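Low molecular weight heat shock protein (Xanthomonas axonopodis pv. citri, PDB 3GLA) probably acts as a small heat-shock chaperone of the alpha-crystallin family, binding partly unfolded proteins under stress to limit their aggregation. Local coordinates at residues Gln29-Met34 with Ser40-Arg45. Sequence-based numbering, arbitrary orientation.
Sequences QIEVQM and SIRGER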
loop_
_atom_site.group_PDB
_atom_site.type_symbol
_atom_site.label_atom_id
_atom_site.label_comp_id
_atom_site.label_asym_id
_atom_site.label_seq_id
_atom_site.Cartn_x
_atom_site.Cartn_y
_atom_site.Cartn_z
ATOM N N GLN B 29 3.323 -5.704 -12.767
ATOM C CA GLN B 29 2.455 -4.850 -13.461
ATOM C C GLN B 29 2.734 -3.315 -13.293
ATOM O O GLN B 29 1.962 -2.523 -13.756
ATOM C CB GLN B 29 0.982 -5.055 -13.066
ATOM C CG GLN B 29 0.393 -6.432 -13.439
ATOM C CD GLN B 29 0.311 -6.518 -14.937
ATOM O OE1 GLN B 29 -0.508 -5.836 -15.616
ATOM N NE2 GLN B 29 1.259 -7.223 -15.463
ATOM N N ILE B 30 3.781 -3.009 -12.559
ATOM C CA ILE B 30 4.094 -1.584 -12.331
ATOM C C ILE B 30 5.185 -1.304 -13.344
ATOM O O ILE B 30 6.201 -2.013 -13.428
ATOM C CB ILE B 30 4.653 -1.355 -10.955
ATOM C CG1 ILE B 30 3.594 -1.797 -9.853
ATOM C CG2 ILE B 30 5.047 0.081 -10.848
ATOM C CD1 ILE B 30 4.285 -2.126 -8.540
ATOM N N GLU B 31 4.944 -0.293 -14.118
ATOM C CA GLU B 31 5.966 0.067 -15.163
ATOM C C GLU B 31 6.872 1.033 -14.539
ATOM O O GLU B 31 6.416 2.080 -14.088
ATOM C CB GLU B 31 5.220 0.723 -16.292
ATOM C CG GLU B 31 6.112 1.064 -17.435
ATOM C CD GLU B 31 5.345 0.957 -18.767
ATOM O OE1 GLU B 31 4.742 1.963 -19.184
ATOM O OE2 GLU B 31 5.354 -0.163 -19.387
ATOM N N VAL B 32 8.140 0.722 -14.511
ATOM C CA VAL B 32 9.144 1.648 -13.995
ATOM C C VAL B 32 9.991 1.998 -15.164
ATOM O O VAL B 32 10.439 1.075 -15.848
ATOM C CB VAL B 32 9.967 0.956 -12.997
ATOM C CG1 VAL B 32 10.986 1.814 -12.364
ATOM C CG2 VAL B 32 9.052 0.485 -11.828
ATOM N N GLN B 33 10.239 3.276 -15.361
ATOM C CA GLN B 33 11.096 3.729 -16.496
ATOM C C GLN B 33 11.814 4.924 -16.010
ATOM O O GLN B 33 11.345 5.657 -15.107
ATOM C CB GLN B 33 10.177 4.188 -17.622
ATOM C CG GLN B 33 9.401 3.090 -18.131
ATOM C CD GLN B 33 8.879 3.393 -19.511
ATOM O OE1 GLN B 33 8.692 2.473 -20.308
ATOM N NE2 GLN B 33 8.668 4.678 -19.813
ATOM N N MET B 34 13.040 5.156 -16.506
ATOM C CA MET B 34 13.704 6.362 -16.149
ATOM C C MET B 34 14.303 6.865 -17.453
ATOM O O MET B 34 14.969 6.090 -18.167
ATOM C CB MET B 34 14.745 6.108 -15.075
ATOM C CG MET B 34 15.352 7.387 -14.557
ATOM S SD MET B 34 16.370 7.134 -13.289
ATOM C CE MET B 34 17.185 8.714 -13.254
ATOM N N SER B 40 9.942 7.301 -13.522
ATOM C CA SER B 40 8.464 7.285 -13.705
ATOM C C SER B 40 7.984 5.936 -13.158
ATOM O O SER B 40 8.597 4.870 -13.341
ATOM C CB SER B 40 8.218 7.281 -15.248
ATOM O OG SER B 40 6.924 6.880 -15.535
ATOM N N ILE B 41 6.881 5.977 -12.441
ATOM C CA ILE B 41 6.184 4.773 -12.130
ATOM C C ILE B 41 4.798 4.909 -12.657
ATOM O O ILE B 41 4.183 5.951 -12.511
ATOM C CB ILE B 41 6.132 4.440 -10.603
ATOM C CG1 ILE B 41 5.517 5.624 -9.808
ATOM C CG2 ILE B 41 7.534 4.133 -10.135
ATOM C CD1 ILE B 41 5.228 5.262 -8.305
ATOM N N ARG B 42 4.271 3.837 -13.239
ATOM C CA ARG B 42 2.971 3.983 -13.794
ATOM C C ARG B 42 2.311 2.641 -13.749
ATOM O O ARG B 42 2.991 1.605 -13.690
ATOM C CB ARG B 42 2.977 4.549 -15.202
ATOM C CG ARG B 42 3.404 3.646 -16.058
ATOM C CD ARG B 42 3.563 4.395 -17.432
ATOM N NE ARG B 42 2.454 5.201 -17.819
ATOM C CZ ARG B 42 2.578 6.226 -18.664
ATOM N NH1 ARG B 42 3.792 6.540 -19.195
ATOM N NH2 ARG B 42 1.497 6.944 -18.974
ATOM N N GLY B 43 0.991 2.680 -13.714
ATOM C CA GLY B 43 0.300 1.378 -13.682
ATOM C C GLY B 43 -1.160 1.711 -13.346
ATOM O O GLY B 43 -1.642 2.879 -13.497
ATOM N N GLU B 44 -1.841 0.648 -12.921
ATOM C CA GLU B 44 -3.325 0.798 -12.785
ATOM C C GLU B 44 -3.679 -0.202 -11.741
ATOM O O GLU B 44 -3.152 -1.281 -11.635
ATOM C CB GLU B 44 -4.105 0.539 -14.065
ATOM C CG GLU B 44 -5.638 0.818 -14.010
ATOM C CD GLU B 44 -6.308 1.602 -15.202
ATOM O OE1 GLU B 44 -7.554 1.758 -15.103
ATOM O OE2 GLU B 44 -5.649 2.069 -16.182
ATOM N N ARG B 45 -4.577 0.205 -10.868
ATOM C CA ARG B 45 -4.995 -0.695 -9.953
ATOM C C ARG B 45 -6.470 -0.834 -10.157
ATOM O O ARG B 45 -7.115 0.171 -10.331
ATOM C CB ARG B 45 -4.742 0.142 -8.590
ATOM C CG ARG B 45 -5.419 -0.438 -7.489
ATOM C CD ARG B 45 -5.143 0.424 -6.171
ATOM N NE ARG B 45 -5.456 -0.273 -5.145
ATOM C CZ ARG B 45 -5.289 -0.046 -3.875
ATOM N NH1 ARG B 45 -5.736 1.058 -3.301
ATOM N NH2 ARG B 45 -5.250 -1.108 -3.221
HETATM O O HOH W 1 -0.298 -1.808 -13.190
#
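E31, V32 and Q33 pair with R42, I41 and S40 as antiparallel neighbours in a beta hairpin, strand 31-35 forming an outer strand of a three-stranded sheet and strand 38-45 its middle. E31 and R42 exchange two backbone bonds, E31 N to R42 O (2.8 Å) and R42 N to E31 O, the latter more bent at the hydrogen (143°). Q33 and S40 form a second such pair, its S40 N to Q33 O bond (2.7 Å) shorter than the return bond from Q33 N to S40 O (3.1 Å). Past I30 and G43 the two backbones separate, and a water accepts from E44 N at 2.9 Å. On the face of E31 and Q33, the E31 and R42 side chains run alongside each other. With R42 CG wedged between its own N and carbonyl carbon (chi1 73°), R42 CD comes 3.2 Å from E31 OE1; carboxylate and guanidinium stand almost perpendicular, and OE1 remains 4.2 Å from R42 NE, an attraction of charges short of a salt bridge. On the other face, V32 CG2 meets I41 CG2 at 4.3 Å, and both residues pack on I92 of strand 89-95. One hairpin face thus joins the core between two sheets, as in the immunoglobulin-like beta sandwich of the alpha-crystallin domain.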